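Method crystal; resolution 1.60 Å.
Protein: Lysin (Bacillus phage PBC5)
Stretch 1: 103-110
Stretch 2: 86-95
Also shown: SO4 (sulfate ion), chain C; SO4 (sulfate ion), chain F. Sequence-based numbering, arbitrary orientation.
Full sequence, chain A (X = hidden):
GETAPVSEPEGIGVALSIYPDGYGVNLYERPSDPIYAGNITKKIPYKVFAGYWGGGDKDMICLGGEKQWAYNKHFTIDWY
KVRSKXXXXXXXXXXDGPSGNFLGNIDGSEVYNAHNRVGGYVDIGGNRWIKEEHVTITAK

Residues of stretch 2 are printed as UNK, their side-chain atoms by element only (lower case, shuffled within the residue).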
# COMPACT_ATOMS: atom_id res chain seq x y z
N LEU A 103 -7.92 2.86 -18.72
CA LEU A 103 -8.87 3.87 -18.20
C LEU A 103 -8.50 5.30 -18.51
O LEU A 103 -9.40 6.13 -18.70
CB LEU A 103 -8.95 3.77 -16.68
CG LEU A 103 -9.48 2.44 -16.13
CD1 LEU A 103 -9.58 2.61 -14.58
CD2 LEU A 103 -10.82 2.14 -16.77
N GLY A 104 -7.20 5.60 -18.46
CA GLY A 104 -6.83 7.01 -18.58
C GLY A 104 -5.33 7.22 -18.46
O GLY A 104 -4.57 6.27 -18.46
N ASN A 105 -4.88 8.47 -18.36
CA ASN A 105 -3.45 8.69 -18.13
C ASN A 105 -3.22 9.81 -17.15
O ASN A 105 -4.08 10.67 -16.96
CB ASN A 105 -2.70 8.96 -19.45
CG ASN A 105 -3.62 9.34 -20.56
OD1 ASN A 105 -4.20 10.44 -20.59
ND2 ASN A 105 -3.74 8.43 -21.54
N ILE A 106 -2.07 9.76 -16.49
CA ILE A 106 -1.60 10.89 -15.69
C ILE A 106 -0.49 11.58 -16.44
O ILE A 106 0.06 11.04 -17.43
CB ILE A 106 -1.10 10.44 -14.33
CG1 ILE A 106 0.06 9.45 -14.51
CG2 ILE A 106 -2.27 9.81 -13.54
CD1 ILE A 106 0.91 9.24 -13.29
N ASP A 107 -0.16 12.79 -16.00
CA ASP A 107 0.83 13.57 -16.74
C ASP A 107 2.17 13.63 -16.03
O ASP A 107 3.10 14.29 -16.48
CB ASP A 107 0.30 14.98 -17.03
CG ASP A 107 0.17 15.84 -15.78
OD1 ASP A 107 0.39 15.38 -14.66
OD2 ASP A 107 -0.13 17.05 -15.95
N GLY A 108 2.28 12.93 -14.91
CA GLY A 108 3.56 12.85 -14.23
C GLY A 108 3.89 14.03 -13.33
O GLY A 108 4.99 14.12 -12.79
N SER A 109 2.94 14.95 -13.14
CA SER A 109 3.24 16.10 -12.29
C SER A 109 3.04 15.80 -10.80
O SER A 109 3.49 16.58 -9.97
CB SER A 109 2.36 17.30 -12.69
OG SER A 109 0.99 16.95 -12.56
N GLU A 110 2.38 14.70 -10.48
CA GLU A 110 2.04 14.40 -9.07
C GLU A 110 2.84 13.21 -8.51
O GLU A 110 3.26 12.32 -9.26
CB GLU A 110 0.54 14.09 -8.94
CG GLU A 110 -0.41 15.18 -9.46
CD GLU A 110 -0.36 16.45 -8.66
OE1 GLU A 110 -0.63 17.54 -9.24
OE2 GLU A 110 -0.06 16.39 -7.45
N UNK A 86 9.21 9.74 -16.25
CA UNK A 86 9.28 10.59 -17.45
C UNK A 86 9.00 12.04 -17.08
O UNK A 86 8.42 12.29 -16.02
o UNK A 86 8.60 4.51 -19.28
c UNK A 86 9.38 8.06 -19.52
c UNK A 86 9.47 6.69 -19.71
c UNK A 86 7.53 6.38 -18.35
c UNK A 86 8.38 8.60 -18.73
c UNK A 86 7.45 7.74 -18.16
c UNK A 86 8.54 5.87 -19.12
c UNK A 86 8.28 10.09 -18.49
N UNK A 87 9.38 12.99 -17.96
CA UNK A 87 9.18 14.39 -17.61
C UNK A 87 7.70 14.75 -17.45
O UNK A 87 6.83 14.04 -17.94
c UNK A 87 9.82 15.16 -18.77
c UNK A 87 10.07 14.19 -19.85
c UNK A 87 10.05 12.80 -19.26
N UNK A 88 7.43 15.85 -16.77
CA UNK A 88 6.06 16.34 -16.68
C UNK A 88 5.47 16.63 -18.07
O UNK A 88 6.08 17.31 -18.93
c UNK A 88 4.55 18.11 -15.80
c UNK A 88 6.47 17.32 -14.41
c UNK A 88 5.98 17.61 -15.82
N UNK A 89 4.30 16.05 -18.31
CA UNK A 89 3.59 16.22 -19.57
C UNK A 89 3.66 14.96 -20.41
O UNK A 89 2.93 14.82 -21.38
N UNK A 90 4.53 14.03 -20.02
CA UNK A 90 4.70 12.75 -20.73
C UNK A 90 3.70 11.77 -20.14
O UNK A 90 3.78 11.41 -18.96
c UNK A 90 6.15 12.28 -20.58
c UNK A 90 8.41 11.74 -22.88
n UNK A 90 6.71 8.82 -21.80
c UNK A 90 7.56 10.84 -22.24
c UNK A 90 9.32 11.26 -23.84
c UNK A 90 6.06 9.73 -21.00
c UNK A 90 7.65 9.47 -22.56
c UNK A 90 6.54 10.99 -21.26
c UNK A 90 9.37 9.88 -24.14
c UNK A 90 8.54 8.98 -23.53
N UNK A 91 2.72 11.37 -20.94
CA UNK A 91 1.61 10.61 -20.40
C UNK A 91 1.96 9.20 -19.94
O UNK A 91 2.74 8.49 -20.59
N UNK A 92 1.36 8.78 -18.81
CA UNK A 92 1.55 7.41 -18.33
C UNK A 92 0.16 6.79 -18.16
O UNK A 92 -0.68 7.35 -17.45
c UNK A 92 2.40 5.93 -16.44
c UNK A 92 2.32 7.38 -16.99
c UNK A 92 3.74 7.99 -17.19
N UNK A 93 -0.06 5.66 -18.84
CA UNK A 93 -1.38 5.05 -18.83
C UNK A 93 -1.69 4.37 -17.50
O UNK A 93 -0.81 3.79 -16.88
c UNK A 93 -1.39 4.59 -21.32
o UNK A 93 -1.89 5.69 -21.55
n UNK A 93 -0.80 3.86 -22.23
c UNK A 93 -1.47 3.99 -19.91
N UNK A 94 -2.97 4.35 -17.14
CA UNK A 94 -3.40 3.51 -16.03
C UNK A 94 -4.62 2.69 -16.42
O UNK A 94 -5.42 3.07 -17.36
c UNK A 94 -4.35 6.74 -14.98
c UNK A 94 -4.72 5.40 -14.77
c UNK A 94 -5.30 7.75 -15.04
c UNK A 94 -6.65 7.42 -14.89
c UNK A 94 -7.02 6.08 -14.70
c UNK A 94 -6.05 5.09 -14.63
c UNK A 94 -3.66 4.33 -14.70
N UNK A 95 -4.80 1.60 -15.65
CA UNK A 95 -5.74 0.53 -15.99
C UNK A 95 -6.65 0.24 -14.81
O UNK A 95 -6.37 0.67 -13.68
c UNK A 95 -4.99 -0.75 -16.40
c UNK A 95 -2.84 0.05 -17.46
c UNK A 95 -3.76 -0.49 -20.03
o UNK A 95 -1.72 0.31 -20.95
c UNK A 95 -4.11 -0.50 -17.61
c UNK A 95 -4.58 -0.76 -18.90
c UNK A 95 -2.51 0.05 -19.84
c UNK A 95 -2.01 0.31 -18.60
S SO4 C . 1.54 0.98 -21.24
O1 SO4 C . 0.70 -0.11 -21.70
O2 SO4 C . 1.25 1.37 -19.86
O3 SO4 C . 2.92 0.46 -21.36
O4 SO4 C . 1.34 2.12 -22.11
S SO4 F . 10.59 18.17 -16.38
O1 SO4 F . 10.18 19.03 -15.27
O2 SO4 F . 10.33 16.79 -15.99
O3 SO4 F . 12.01 18.33 -16.65
O4 SO4 F . 9.82 18.51 -17.58
O HOH W 1 7.63 13.78 -13.90

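Position 86 carries one carbon leading into a six-carbon ring that bears an oxygen. The ring leads away from stretch 1, and only the backbone takes part, through a water whose O lies 2.7 Å from the position's O and 2.9 Å from Gly108 O, donating to both. This is Tyr86.

At 87 three carbons close a ring onto the backbone N, and the CB points away from stretch 1: Pro87.

Position 88 has three carbons, one carrying the other two. One branch tip lies 3.9 Å from Ser109 CB and the other 3.9 Å from Gly108 O, so the two branches pack beside the loop at Gly108 and Ser109. It is Val88; its backbone N also donates to sulfate F, with N to O2 at 3.1 Å.

Position 89 has no side-chain atoms. Its phi of 107° would jam a CB against the preceding carbonyl, so the backbone itself calls for Gly89. Its N donates to Asp107 O at 2.8 Å, nearly straight at 173°.

Position 90 holds one carbon and then fused five- and six-membered rings of eight carbons and one nitrogen; the CA-to-CB bond points away from stretch 1, and the side chain stays 5.5 Å or more from it: Trp90. Its N bonds to Pro87 O at 3.1 Å, closing a type II turn from Pro87 to Trp90 with Gly89 at its third place.

Position 91 again lacks side-chain atoms, hence Gly91. Here a CB would have room, so this contact does not demand glycine; its CA rests 3.4 Å from Ile106 O in a CA-H...O contact.

At 92 one carbon carries two more, and the first lies 3.9 Å from Ile106 CG1. This is Val92, buried, paired with Ile106 by two hydrogen bonds: Val92 N to Ile106 O and Ile106 N to Val92 O, both 2.9 Å.

Position 93 shows two carbons, the second bearing an oxygen and a nitrogen. The oxygen accepts from Asn105 ND2 at 3.3 Å, and the nitrogen lies 2.8 Å from O4 of sulfate C. This is Asn93, with OD1 as the acceptor and ND2 as the donor to the sulfate.

Position 94 has one carbon and a bare six-carbon ring, lying over Gly104, whose CA sits 4.0 Å from the ring centroid. It is Phe94. An ideal CB on Gly104 would come 2.8 Å from Phe94 CZ, so the missing side chain makes space for the ring, which also meets Leu103 CB through CE1 at 3.6 Å.

Position 95 bears one carbon and a six-carbon ring with an oxygen, its CB pointing away: Tyr95. Its OH donates to sulfate C O1 at 2.6 Å.

The contact is an antiparallel ladder. Phe94 N donates to Gly104 O at 2.8 Å, and Phe94 O accepts from Leu103 N at 2.9 Å. Ile106, Val92 and Phe94 share one face, the asparagine pair the other. The rule is complementarity: aromatic ring opposite glycine, amide beside amide, and glycine where the turn needs positive phi.

Stretch 2 (86-95) YPVGWGVNFY
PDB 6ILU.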